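Side-chain contacts in 3-hydroxyisobutyrate dehydrogenase family protein (Geobacter sulfurreducens, PDB 3PDU), which reduces succinic semialdehyde, probably to gamma-hydroxybutyrate with NADPH as cofactor, as a member of the beta-hydroxyacid dehydrogenase family: residues R89-M94 with T103-A108; L117-S122 with P149-L154; Q180-L185 with E263-A268; E187-G192 with M222-E227; L243-G248 with H256-A261. One frame throughout, in Å; residues are numbered along the deposited sequence.

Interactions 1 and 2 come first along the chain and belong to the Rossmann-type half, which holds much of the NADP site. Strands 90-93 and 115-122 are neighbours in its sheet, and the two contacts, with centres 14 Å apart, touch through Asp93 and Met94 with Leu117, Ala119 and Val121. Interactions 3, 4 and 5 lie in the helical half. Interaction 3 closes a long loop that encloses the other two in series. It shares helix 166-194 with interaction 4 and helix 256-270 with interaction 5, at centre distances of 13 and 12 Å. All three helical contacts also touch a third subunit, so internal packing and tetramer assembly use the same helices.

Interaction 1. Residues R89-M94 with T103-A108; sequences RGYIDM and TAIGAA
Asp93 holds its carboxylate between two quite different neighbours. OD1 is hydrogen-bonded to the hydroxyl of Ser95, just past the strand, while OD2 lies 3.8 Å from CD1 of Ile105 on helix 99-111. Toward the helix, then, the carboxylate makes van der Waals contact, the two side chains crossing at about a right angle; the side chain of Asp93 is itself about 8 Å from the bound NADP. Ile105 uses two branches. Its CG1 arm sits beside the backbone N (chi1 -71°) and runs on extended, which carries CD1 out to the aspartate; CG2, on the other branch, goes to Tyr91. There it meets CE2 at 4.1 Å, touching the edge of the ring close to its plane. Strand 90-93, helix 99-111 and strand 115-122 form a beta-alpha-beta unit of the Rossmann-type domain, and this contact is one place where the crossover helix packs on the first strand of the unit. Strand alternation decides who takes part: Tyr91 and Asp93 point at the helix, whereas Ile92 between them reaches the other side of the sheet and packs on Ala119. Phe116 of strand 115-122 and Cys75 of helix 68-76 also pack on Ile105.

Interaction 2. Residues L117-S122 with P149-L154; sequences LEAPVS and PAFAAL. With NAP (NADP nicotinamide-adenine-dinucleotide phosphate), chain I.
Leu117 swings CG away from its own backbone N (chi1 -174°), which carries CD2 to the ring edge of Phe151, while the phenylalanine keeps CG beside its backbone N (chi1 -79°) and thereby sends the ring out to meet it; the two side chains come from opposite directions. The leucine arrives with CD2, in the plane of the phenyl ring and at its edge, 3.9 Å from CZ and 4.0 Å from CE2. Ala119, two residues further along the strand, adds its CB to the same ring corner, 4.1 Å from CZ of Phe151. All three residues are buried, and Ile135 of strand 133-139 and Phe144 of helix 141-146 also pack on the phenyl group. Beyond Ala119 the segment reaches the cofactor. Val121 places CG2 3.8 Å from NADP C5N, and the carbonyl oxygen of Val121 lies 3.6 Å from that same C5N while accepting a hydrogen bond from Lys171 NZ. One side of strand 115-122 therefore seats helix 148-154, which leans on helix 13-23 through Leu154, and the end of the strand helps line the nicotinamide pocket of a Rossmann-type dinucleotide-binding domain.

Interaction 3. Residues Q180-L185 with E263-A268; sequences QMMTAL and ESFKRA
Thr183 pushes its methyl group against Phe265: CG2 stands 3.6 Å from CE2 and 4.2 Å from CD2, an oblique approach in which the side chains run at a slant to one another. The threonine directs this methyl by turning OG1 into the position between its backbone N and carbonyl carbon (chi1 58°), which leaves CG2 facing the other helix. Met182 touches the same ring at its edge, with CG 4.3 Å from CZ, before its sulfur end leads off toward helix 214-225. A looser touch, 4.4 Å between Thr183 CG2 and Ser264 CB, completes the first shell. Behind it the ring of Phe265 is packed by Met237 and Leu241 of helix 234-251. Ser264 OG accepts a hydrogen bond from Arg267 NH2, over 2.7 Å at 162° and in the plane of the guanidinium group. Facing elsewhere, Lys266 NZ forms a salt bridge of 2.9 Å with Glu263 OE2, and Glu263 OE1 is hydrogen-bonded to the backbone N of Leu255 of a second subunit. The axes of segments 180-185 and 263-268 pass 11.2 Å apart at 70°, a wide crossing bridged mainly by Phe265 and Thr183. Long helix 166-194 meeting helix 256-270 in this way is part of the all-helical C-terminal domain of this dehydrogenase family, which here also carries subunit contacts.

Interaction 4. Residues E187-G192 with M222-E227; sequences EGMALG and MLLSGE
Met189, on long helix 166-194, faces Leu223 near the end of helix 214-225, their CA atoms 7.7 Å apart. The methionine sends CG away from its backbone N (chi1 178°) and then bends twice, presenting two parts of its chain to two leucines. Its base meets Leu223, whose CD1 lies 3.8 Å from CB and 4.1 Å from CG of Met189, the two side chains slanting across each other. Its thioether end turns to Leu224, where CD2 is 3.9 Å from CE and 4.1 Å from SD of Met189, this time nearly at a right angle. Phe282 packs on both Met189 and Leu223, and Leu203 of helix 199-208 on both Met189 and Leu224. Just beyond the leucines helix 214-225 ends and Gly226 takes positive phi (73°), inside an ST turn in which Glu227 N donates to Ser225 OG over 3.1 Å. Next to the contact, Arg193 NH2 makes a weak hydrogen bond with Leu223 O. Between residues 187-192 and 222-227 themselves, methyl, methylene and thioether groups are all that meet, so the grip there comes from dispersion and from burying apolar surface, and it depends on fit of shape without directional bonds.

Interaction 5. Residues L243-G248 with H256-A261; sequences LAVELG and HGAATA
Val245 and the Ala258-Ala259 pair join the two arms of a helical hairpin: a short turn links helix 234-251 to helix 256-270, which folds back at a slant against it within the C-terminal helical domain. The arms come close here, with the CA atoms of Val245 and Ala259 only 6.4 Å apart, a short spacing consistent with the small alanines on the second helix. Val245 spans what remains with a single methyl. Its CG1 lies opposite the backbone N (chi1 169°), which turns CG2 onto the facing backbone, 4.0 Å from CA and 4.1 Å from N of Ala259. The valine therefore rests on main chain as much as on side chains. Within the chain, Ala258 also packs on Met176 of helix 166-194. Other subunits come in as well: the amides of Gly257 and Ala258, at the start of their helix, donate to the two carboxylate oxygens of Glu187 of a third subunit, His256 stacks its ring on His256 of a fourth subunit, and Glu263 of a second subunit packs on both Val245 and Ala259. At Ala258 the same valine methyl, CG2, approaches the carbonyl carbon C to 4.2 Å and the side-chain CB to 4.4 Å.

Interaction 1. Residues R89-M94 with T103-A108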
# COMPACT_ATOMS: atom_id res chain seq x y z
N ARG A 89 42.73 -19.69 3.15
CA ARG A 89 41.57 -20.43 3.66
C ARG A 89 40.28 -19.71 3.26
O ARG A 89 40.26 -18.49 3.12
CB ARG A 89 41.66 -20.62 5.18
CG ARG A 89 42.85 -21.49 5.59
CD ARG A 89 42.84 -21.75 7.08
NE ARG A 89 43.13 -20.56 7.86
CZ ARG A 89 44.35 -20.03 8.01
NH1 ARG A 89 45.39 -20.58 7.39
NH2 ARG A 89 44.51 -18.95 8.75
N GLY A 90 39.21 -20.47 3.05
CA GLY A 90 38.00 -19.90 2.49
C GLY A 90 36.89 -19.65 3.49
O GLY A 90 36.72 -20.38 4.47
N TYR A 91 36.09 -18.62 3.22
CA TYR A 91 34.91 -18.33 4.02
C TYR A 91 33.74 -18.21 3.07
O TYR A 91 33.78 -17.42 2.13
CB TYR A 91 35.11 -17.02 4.80
CG TYR A 91 34.01 -16.72 5.79
CD1 TYR A 91 33.72 -17.61 6.81
CD2 TYR A 91 33.27 -15.54 5.71
CE1 TYR A 91 32.72 -17.35 7.73
CE2 TYR A 91 32.26 -15.26 6.64
CZ TYR A 91 31.99 -16.18 7.64
OH TYR A 91 31.00 -15.95 8.57
N ILE A 92 32.72 -19.04 3.27
CA ILE A 92 31.55 -19.05 2.40
C ILE A 92 30.34 -18.67 3.24
O ILE A 92 29.87 -19.46 4.05
CB ILE A 92 31.30 -20.44 1.76
CG1 ILE A 92 32.53 -20.88 0.95
CG2 ILE A 92 30.04 -20.43 0.91
CD1 ILE A 92 32.40 -22.25 0.32
N ASP A 93 29.86 -17.45 3.06
CA ASP A 93 28.73 -16.99 3.86
C ASP A 93 27.45 -17.27 3.11
O ASP A 93 27.19 -16.70 2.05
CB ASP A 93 28.88 -15.50 4.21
CG ASP A 93 27.97 -15.08 5.38
OD1 ASP A 93 27.08 -15.86 5.78
OD2 ASP A 93 28.14 -13.95 5.89
N MET A 94 26.65 -18.18 3.66
CA MET A 94 25.42 -18.60 3.01
C MET A 94 24.20 -17.93 3.63
O MET A 94 23.06 -18.22 3.25
CB MET A 94 25.31 -20.13 3.06
CG MET A 94 26.51 -20.80 2.37
SD MET A 94 26.40 -22.60 2.23
CE MET A 94 25.39 -22.79 0.76
N THR A 103 29.62 -7.66 0.40
CA THR A 103 30.79 -7.01 -0.19
C THR A 103 31.80 -6.62 0.87
O THR A 103 33.00 -6.85 0.71
CB THR A 103 30.41 -5.76 -1.02
OG1 THR A 103 29.66 -6.16 -2.16
CG2 THR A 103 31.67 -5.02 -1.47
N ALA A 104 31.32 -6.03 1.97
CA ALA A 104 32.21 -5.58 3.05
C ALA A 104 32.92 -6.76 3.74
O ALA A 104 34.11 -6.69 4.05
CB ALA A 104 31.44 -4.76 4.08
N ILE A 105 32.18 -7.84 3.97
CA ILE A 105 32.76 -9.04 4.57
C ILE A 105 33.82 -9.61 3.63
O ILE A 105 34.93 -9.93 4.06
CB ILE A 105 31.68 -10.09 4.88
CG1 ILE A 105 30.82 -9.61 6.05
CG2 ILE A 105 32.31 -11.44 5.19
CD1 ILE A 105 29.53 -10.41 6.26
N GLY A 106 33.48 -9.72 2.35
CA GLY A 106 34.42 -10.24 1.37
C GLY A 106 35.69 -9.42 1.27
O GLY A 106 36.80 -9.96 1.27
N ALA A 107 35.55 -8.10 1.20
CA ALA A 107 36.74 -7.24 1.13
C ALA A 107 37.63 -7.43 2.36
O ALA A 107 38.86 -7.47 2.25
CB ALA A 107 36.34 -5.78 0.96
N ALA A 108 37.01 -7.56 3.53
CA ALA A 108 37.78 -7.74 4.77
C ALA A 108 38.52 -9.08 4.79
O ALA A 108 39.70 -9.15 5.13
CB ALA A 108 36.88 -7.61 5.98

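Interaction 2. Residues L117-S122 with P149-L154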
# COMPACT_ATOMS: atom_id res chain seq x y z
N LEU A 117 33.42 -16.25 -0.69
CA LEU A 117 32.33 -16.52 -1.61
C LEU A 117 31.03 -16.32 -0.85
O LEU A 117 30.91 -16.78 0.29
CB LEU A 117 32.42 -17.99 -2.06
CG LEU A 117 31.45 -18.48 -3.13
CD1 LEU A 117 31.89 -17.93 -4.49
CD2 LEU A 117 31.44 -20.01 -3.15
N GLU A 118 30.07 -15.63 -1.44
CA GLU A 118 28.74 -15.59 -0.83
C GLU A 118 27.95 -16.69 -1.51
O GLU A 118 28.16 -16.97 -2.69
CB GLU A 118 28.07 -14.22 -1.02
CG GLU A 118 27.70 -13.88 -2.47
CD GLU A 118 26.95 -12.56 -2.60
OE1 GLU A 118 26.65 -11.93 -1.57
OE2 GLU A 118 26.65 -12.15 -3.75
N ALA A 119 27.08 -17.36 -0.77
CA ALA A 119 26.28 -18.42 -1.37
C ALA A 119 24.94 -18.60 -0.66
O ALA A 119 24.67 -19.68 -0.11
CB ALA A 119 27.06 -19.73 -1.41
N PRO A 120 24.09 -17.56 -0.68
CA PRO A 120 22.77 -17.71 -0.07
C PRO A 120 21.98 -18.78 -0.84
O PRO A 120 22.34 -19.11 -1.98
CB PRO A 120 22.13 -16.32 -0.24
CG PRO A 120 22.86 -15.71 -1.43
CD PRO A 120 24.26 -16.25 -1.35
N VAL A 121 20.94 -19.32 -0.24
CA VAL A 121 20.23 -20.42 -0.86
C VAL A 121 18.73 -20.18 -1.01
O VAL A 121 18.13 -19.42 -0.26
CB VAL A 121 20.44 -21.72 -0.06
CG1 VAL A 121 21.93 -22.03 0.10
CG2 VAL A 121 19.75 -21.63 1.32
N SER A 122 18.13 -20.85 -1.99
CA SER A 122 16.69 -20.87 -2.11
C SER A 122 16.24 -22.29 -1.72
O SER A 122 16.77 -23.28 -2.24
CB SER A 122 16.27 -20.52 -3.55
OG SER A 122 14.87 -20.54 -3.71
N PRO A 149 32.45 -30.54 -3.79
CA PRO A 149 31.94 -31.74 -3.11
C PRO A 149 31.02 -31.41 -1.93
O PRO A 149 30.02 -32.10 -1.70
CB PRO A 149 33.23 -32.45 -2.65
CG PRO A 149 34.26 -32.05 -3.69
CD PRO A 149 33.91 -30.59 -4.01
N ALA A 150 31.33 -30.35 -1.20
CA ALA A 150 30.45 -29.94 -0.12
C ALA A 150 29.10 -29.41 -0.65
O ALA A 150 28.04 -29.72 -0.09
CB ALA A 150 31.15 -28.91 0.80
N PHE A 151 29.13 -28.62 -1.72
CA PHE A 151 27.89 -28.09 -2.30
C PHE A 151 27.00 -29.24 -2.80
O PHE A 151 25.77 -29.13 -2.77
CB PHE A 151 28.19 -27.11 -3.44
CG PHE A 151 28.60 -25.72 -2.98
CD1 PHE A 151 28.32 -25.29 -1.69
CD2 PHE A 151 29.21 -24.83 -3.84
CE1 PHE A 151 28.68 -24.00 -1.27
CE2 PHE A 151 29.57 -23.54 -3.43
CZ PHE A 151 29.30 -23.13 -2.14
N ALA A 152 27.61 -30.33 -3.26
CA ALA A 152 26.83 -31.49 -3.70
C ALA A 152 26.10 -32.18 -2.54
O ALA A 152 25.05 -32.78 -2.73
CB ALA A 152 27.71 -32.48 -4.46
N ALA A 153 26.66 -32.10 -1.34
CA ALA A 153 26.00 -32.62 -0.14
C ALA A 153 24.88 -31.68 0.32
O ALA A 153 23.96 -32.10 1.03
CB ALA A 153 27.01 -32.83 0.98
N LEU A 154 24.97 -30.42 -0.06
CA LEU A 154 24.02 -29.42 0.44
C LEU A 154 22.86 -29.11 -0.50
O LEU A 154 21.75 -28.80 -0.04
CB LEU A 154 24.74 -28.12 0.77
CG LEU A 154 25.81 -28.16 1.87
CD1 LEU A 154 26.43 -26.78 1.99
CD2 LEU A 154 25.23 -28.60 3.20
PA NAP I . 17.57 -19.32 12.68
O1A NAP I . 16.88 -18.19 13.31
O2A NAP I . 17.04 -20.64 13.06
O5B NAP I . 19.14 -19.27 12.94
C5B NAP I . 19.90 -18.09 12.95
C4B NAP I . 21.34 -18.47 13.31
O4B NAP I . 22.11 -17.28 13.42
C3B NAP I . 21.46 -19.19 14.66
O3B NAP I . 22.56 -20.07 14.59
C2B NAP I . 21.81 -18.06 15.61
O2B NAP I . 22.56 -18.41 16.75
C1B NAP I . 22.68 -17.22 14.70
N9A NAP I . 22.80 -15.83 15.14
C8A NAP I . 21.83 -14.86 15.17
N7A NAP I . 22.41 -13.72 15.64
C5A NAP I . 23.71 -13.95 15.89
C6A NAP I . 24.74 -13.15 16.36
N6A NAP I . 24.52 -11.86 16.66
N1A NAP I . 25.99 -13.70 16.52
C2A NAP I . 26.22 -15.03 16.21
N3A NAP I . 25.20 -15.82 15.74
C4A NAP I . 23.96 -15.28 15.59
O3 NAP I . 17.47 -19.04 11.10
PN NAP I . 17.57 -19.97 9.81
O1N NAP I . 16.19 -20.23 9.34
O2N NAP I . 18.56 -21.05 10.06
O5D NAP I . 18.21 -18.87 8.82
C5D NAP I . 19.59 -18.67 8.67
C4D NAP I . 19.77 -17.84 7.41
O4D NAP I . 19.29 -18.58 6.30
C3D NAP I . 18.93 -16.58 7.45
O3D NAP I . 19.62 -15.57 6.73
C2D NAP I . 17.67 -16.93 6.68
O2D NAP I . 17.03 -15.80 6.11
C1D NAP I . 18.29 -17.84 5.63
N1N NAP I . 17.39 -18.80 4.99
C2N NAP I . 16.44 -19.47 5.71
C3N NAP I . 15.62 -20.40 5.07
C7N NAP I . 14.58 -21.18 5.84
O7N NAP I . 13.55 -21.79 5.12
N7N NAP I . 14.60 -21.27 7.18
C4N NAP I . 15.79 -20.65 3.71
C5N NAP I . 16.77 -19.98 2.99
C6N NAP I . 17.58 -19.06 3.65
P2B NAP I . 21.82 -18.76 18.13
O1X NAP I . 22.82 -18.43 19.20
O2X NAP I . 20.55 -17.94 18.25
O3X NAP I . 21.45 -20.22 18.15

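Interaction 3. Residues Q180-L185 with E263-A268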
# COMPACT_ATOMS: atom_id res chain seq x y z
N GLN A 180 5.54 -11.67 -1.38
CA GLN A 180 4.31 -11.18 -1.98
C GLN A 180 3.37 -12.33 -2.35
O GLN A 180 2.14 -12.19 -2.26
CB GLN A 180 4.62 -10.29 -3.18
CG GLN A 180 5.36 -9.00 -2.81
CD GLN A 180 5.48 -8.03 -3.98
OE1 GLN A 180 6.58 -7.71 -4.42
NE2 GLN A 180 4.35 -7.57 -4.47
N MET A 181 3.92 -13.46 -2.78
CA MET A 181 3.07 -14.63 -3.04
C MET A 181 2.37 -15.13 -1.80
O MET A 181 1.21 -15.58 -1.86
CB MET A 181 3.87 -15.79 -3.66
CG MET A 181 4.17 -15.59 -5.14
SD MET A 181 5.12 -16.97 -5.79
CE MET A 181 3.94 -18.32 -5.71
N MET A 182 3.06 -15.06 -0.66
CA MET A 182 2.47 -15.55 0.59
C MET A 182 1.35 -14.62 1.05
O MET A 182 0.29 -15.09 1.50
CB MET A 182 3.52 -15.70 1.69
CG MET A 182 2.97 -16.31 2.99
SD MET A 182 2.52 -18.05 2.77
CE MET A 182 0.78 -17.97 3.20
N THR A 183 1.55 -13.31 0.94
CA THR A 183 0.47 -12.39 1.31
C THR A 183 -0.70 -12.49 0.32
O THR A 183 -1.85 -12.35 0.70
CB THR A 183 0.92 -10.91 1.49
OG1 THR A 183 1.52 -10.42 0.27
CG2 THR A 183 1.88 -10.76 2.66
N ALA A 184 -0.39 -12.75 -0.94
CA ALA A 184 -1.44 -12.97 -1.94
C ALA A 184 -2.30 -14.18 -1.57
O ALA A 184 -3.53 -14.09 -1.52
CB ALA A 184 -0.84 -13.13 -3.33
N LEU A 185 -1.65 -15.31 -1.32
CA LEU A 185 -2.36 -16.52 -0.89
C LEU A 185 -3.13 -16.28 0.40
O LEU A 185 -4.30 -16.68 0.52
CB LEU A 185 -1.40 -17.70 -0.73
CG LEU A 185 -2.05 -19.01 -0.25
CD1 LEU A 185 -2.96 -19.56 -1.33
CD2 LEU A 185 -0.99 -20.04 0.11
N GLU A 263 5.16 -4.31 5.26
CA GLU A 263 4.38 -3.83 6.42
C GLU A 263 3.40 -4.86 6.96
O GLU A 263 3.17 -4.92 8.17
CB GLU A 263 3.66 -2.50 6.11
CG GLU A 263 4.59 -1.41 5.59
CD GLU A 263 5.75 -1.11 6.54
OE1 GLU A 263 5.50 -0.86 7.74
OE2 GLU A 263 6.92 -1.13 6.09
N SER A 264 2.82 -5.70 6.10
CA SER A 264 1.94 -6.75 6.61
C SER A 264 2.72 -7.74 7.46
O SER A 264 2.23 -8.20 8.50
CB SER A 264 1.20 -7.48 5.49
OG SER A 264 0.25 -6.61 4.90
N PHE A 265 3.93 -8.08 7.03
CA PHE A 265 4.78 -8.97 7.83
C PHE A 265 5.22 -8.32 9.15
O PHE A 265 5.37 -9.01 10.16
CB PHE A 265 5.98 -9.47 7.04
CG PHE A 265 5.68 -10.67 6.20
CD1 PHE A 265 5.60 -11.93 6.79
CD2 PHE A 265 5.42 -10.55 4.84
CE1 PHE A 265 5.30 -13.05 6.03
CE2 PHE A 265 5.12 -11.67 4.07
CZ PHE A 265 5.06 -12.91 4.67
N LYS A 266 5.40 -7.00 9.14
CA LYS A 266 5.67 -6.30 10.39
C LYS A 266 4.48 -6.41 11.32
O LYS A 266 4.66 -6.57 12.53
CB LYS A 266 6.06 -4.83 10.15
CG LYS A 266 7.44 -4.64 9.51
CD LYS A 266 7.73 -3.14 9.32
CE LYS A 266 8.91 -2.90 8.36
NZ LYS A 266 9.01 -1.42 8.02
N ARG A 267 3.26 -6.31 10.79
CA ARG A 267 2.07 -6.48 11.63
C ARG A 267 2.08 -7.85 12.28
O ARG A 267 1.73 -7.99 13.46
CB ARG A 267 0.76 -6.29 10.84
CG ARG A 267 0.47 -4.86 10.39
CD ARG A 267 -0.90 -4.74 9.71
NE ARG A 267 -0.91 -5.28 8.34
CZ ARG A 267 -1.99 -5.77 7.73
NH1 ARG A 267 -3.16 -5.80 8.37
NH2 ARG A 267 -1.90 -6.24 6.49
N ALA A 268 2.44 -8.88 11.51
CA ALA A 268 2.46 -10.24 12.05
C ALA A 268 3.51 -10.42 13.15
O ALA A 268 3.25 -11.10 14.15
CB ALA A 268 2.65 -11.27 10.93

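Interaction 4. Residues E187-G192 with M222-E227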
# COMPACT_ATOMS: atom_id res chain seq x y z
N GLU A 187 -4.29 -13.40 1.72
CA GLU A 187 -5.42 -12.51 1.49
C GLU A 187 -6.53 -13.27 0.75
O GLU A 187 -7.70 -13.08 1.02
CB GLU A 187 -5.01 -11.23 0.73
CG GLU A 187 -4.35 -10.21 1.64
CD GLU A 187 -4.02 -8.88 0.97
OE1 GLU A 187 -3.38 -8.03 1.65
OE2 GLU A 187 -4.39 -8.69 -0.22
N GLY A 188 -6.13 -14.12 -0.19
CA GLY A 188 -7.11 -14.88 -0.95
C GLY A 188 -7.88 -15.83 -0.05
O GLY A 188 -9.11 -15.92 -0.11
N MET A 189 -7.16 -16.52 0.81
CA MET A 189 -7.80 -17.47 1.70
C MET A 189 -8.68 -16.75 2.73
O MET A 189 -9.77 -17.22 3.08
CB MET A 189 -6.75 -18.37 2.38
CG MET A 189 -7.34 -19.37 3.36
SD MET A 189 -8.23 -20.73 2.53
CE MET A 189 -6.86 -21.63 1.80
N ALA A 190 -8.21 -15.60 3.21
CA ALA A 190 -8.99 -14.82 4.17
C ALA A 190 -10.30 -14.34 3.55
O ALA A 190 -11.37 -14.47 4.15
CB ALA A 190 -8.16 -13.64 4.70
N LEU A 191 -10.23 -13.78 2.34
CA LEU A 191 -11.41 -13.32 1.64
C LEU A 191 -12.33 -14.50 1.36
O LEU A 191 -13.54 -14.42 1.55
CB LEU A 191 -11.03 -12.62 0.33
CG LEU A 191 -12.17 -12.11 -0.57
CD1 LEU A 191 -13.04 -11.10 0.16
CD2 LEU A 191 -11.59 -11.50 -1.86
N GLY A 192 -11.74 -15.61 0.92
CA GLY A 192 -12.47 -16.83 0.64
C GLY A 192 -13.31 -17.32 1.81
O GLY A 192 -14.50 -17.60 1.66
N MET A 222 -1.30 -25.31 6.03
CA MET A 222 -1.13 -24.58 7.28
C MET A 222 -2.30 -23.63 7.50
O MET A 222 -2.80 -23.47 8.61
CB MET A 222 0.16 -23.76 7.27
CG MET A 222 1.41 -24.56 7.37
SD MET A 222 2.83 -23.45 7.48
CE MET A 222 4.17 -24.63 7.37
N LEU A 223 -2.72 -22.96 6.42
CA LEU A 223 -3.81 -22.00 6.53
C LEU A 223 -5.09 -22.70 6.95
O LEU A 223 -5.88 -22.17 7.73
CB LEU A 223 -4.03 -21.27 5.20
CG LEU A 223 -2.82 -20.55 4.59
CD1 LEU A 223 -3.28 -19.60 3.47
CD2 LEU A 223 -2.06 -19.78 5.64
N LEU A 224 -5.31 -23.91 6.43
CA LEU A 224 -6.51 -24.66 6.79
C LEU A 224 -6.46 -25.15 8.23
O LEU A 224 -7.47 -25.12 8.94
CB LEU A 224 -6.72 -25.84 5.84
CG LEU A 224 -6.92 -25.50 4.36
CD1 LEU A 224 -7.26 -26.75 3.55
CD2 LEU A 224 -8.01 -24.46 4.20
N SER A 225 -5.29 -25.59 8.66
CA SER A 225 -5.15 -26.19 9.99
C SER A 225 -5.03 -25.13 11.09
O SER A 225 -5.36 -25.38 12.25
CB SER A 225 -3.94 -27.13 10.04
OG SER A 225 -2.72 -26.39 10.01
N GLY A 226 -4.57 -23.94 10.72
CA GLY A 226 -4.28 -22.89 11.68
C GLY A 226 -3.02 -23.17 12.48
O GLY A 226 -2.79 -22.57 13.53
N GLU A 227 -2.20 -24.10 12.00
CA GLU A 227 -0.96 -24.46 12.69
C GLU A 227 0.23 -24.10 11.81
O GLU A 227 0.25 -24.46 10.64
CB GLU A 227 -0.94 -25.96 13.01
CG GLU A 227 -1.99 -26.40 14.01
CD GLU A 227 -1.49 -26.33 15.45
OE1 GLU A 227 -1.08 -25.24 15.89
OE2 GLU A 227 -1.51 -27.38 16.14

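Interaction 5. Residues L243-G248 with H256-A261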
# COMPACT_ATOMS: atom_id res chain seq x y z
N LEU A 243 15.12 -5.87 3.38
CA LEU A 243 16.34 -5.74 2.60
C LEU A 243 16.05 -5.48 1.12
O LEU A 243 16.77 -4.72 0.49
CB LEU A 243 17.23 -6.99 2.75
CG LEU A 243 17.75 -7.24 4.18
CD1 LEU A 243 18.70 -8.44 4.22
CD2 LEU A 243 18.45 -5.99 4.67
N ALA A 244 15.01 -6.12 0.58
CA ALA A 244 14.61 -5.88 -0.80
C ALA A 244 14.20 -4.42 -1.03
O ALA A 244 14.57 -3.81 -2.05
CB ALA A 244 13.45 -6.82 -1.19
N VAL A 245 13.43 -3.88 -0.10
CA VAL A 245 12.99 -2.49 -0.17
C VAL A 245 14.19 -1.53 -0.06
O VAL A 245 14.24 -0.50 -0.74
CB VAL A 245 11.93 -2.18 0.92
CG1 VAL A 245 11.67 -0.67 1.02
CG2 VAL A 245 10.62 -2.93 0.61
N GLU A 246 15.14 -1.86 0.80
CA GLU A 246 16.34 -1.02 0.92
C GLU A 246 17.18 -1.08 -0.36
O GLU A 246 17.76 -0.08 -0.78
CB GLU A 246 17.14 -1.39 2.18
CG GLU A 246 16.35 -1.02 3.45
CD GLU A 246 16.94 -1.53 4.76
OE1 GLU A 246 18.05 -2.10 4.76
OE2 GLU A 246 16.27 -1.34 5.81
N LEU A 247 17.25 -2.26 -0.96
CA LEU A 247 17.96 -2.43 -2.23
C LEU A 247 17.29 -1.61 -3.32
O LEU A 247 17.95 -0.90 -4.09
CB LEU A 247 18.00 -3.91 -2.63
CG LEU A 247 18.64 -4.30 -3.97
CD1 LEU A 247 20.09 -3.83 -4.04
CD2 LEU A 247 18.56 -5.80 -4.18
N GLY A 248 15.96 -1.69 -3.38
CA GLY A 248 15.20 -0.87 -4.31
C GLY A 248 15.45 0.62 -4.12
O GLY A 248 15.57 1.38 -5.09
N HIS A 256 6.01 -0.74 -4.82
CA HIS A 256 4.77 -0.60 -4.04
C HIS A 256 4.31 -1.94 -3.44
O HIS A 256 3.91 -1.99 -2.26
CB HIS A 256 3.66 -0.01 -4.90
CG HIS A 256 3.72 1.49 -5.01
ND1 HIS A 256 3.28 2.32 -4.00
CD2 HIS A 256 4.17 2.30 -5.99
CE1 HIS A 256 3.46 3.58 -4.36
NE2 HIS A 256 3.99 3.60 -5.57
N GLY A 257 4.34 -3.00 -4.23
CA GLY A 257 3.87 -4.30 -3.77
C GLY A 257 4.70 -4.87 -2.64
O GLY A 257 4.17 -5.37 -1.64
N ALA A 258 6.02 -4.79 -2.80
CA ALA A 258 6.95 -5.29 -1.80
C ALA A 258 6.85 -4.50 -0.51
O ALA A 258 6.87 -5.07 0.58
CB ALA A 258 8.38 -5.26 -2.34
N ALA A 259 6.75 -3.18 -0.63
CA ALA A 259 6.62 -2.33 0.55
C ALA A 259 5.35 -2.66 1.33
O ALA A 259 5.37 -2.74 2.55
CB ALA A 259 6.61 -0.85 0.13
N THR A 260 4.24 -2.86 0.62
CA THR A 260 2.99 -3.24 1.29
C THR A 260 3.13 -4.60 1.98
O THR A 260 2.71 -4.76 3.13
CB THR A 260 1.80 -3.24 0.30
OG1 THR A 260 1.56 -1.90 -0.13
CG2 THR A 260 0.54 -3.78 0.97
N ALA A 261 3.75 -5.56 1.32
CA ALA A 261 3.90 -6.88 1.93
C ALA A 261 4.82 -6.79 3.15
O ALA A 261 4.56 -7.42 4.17
CB ALA A 261 4.43 -7.88 0.91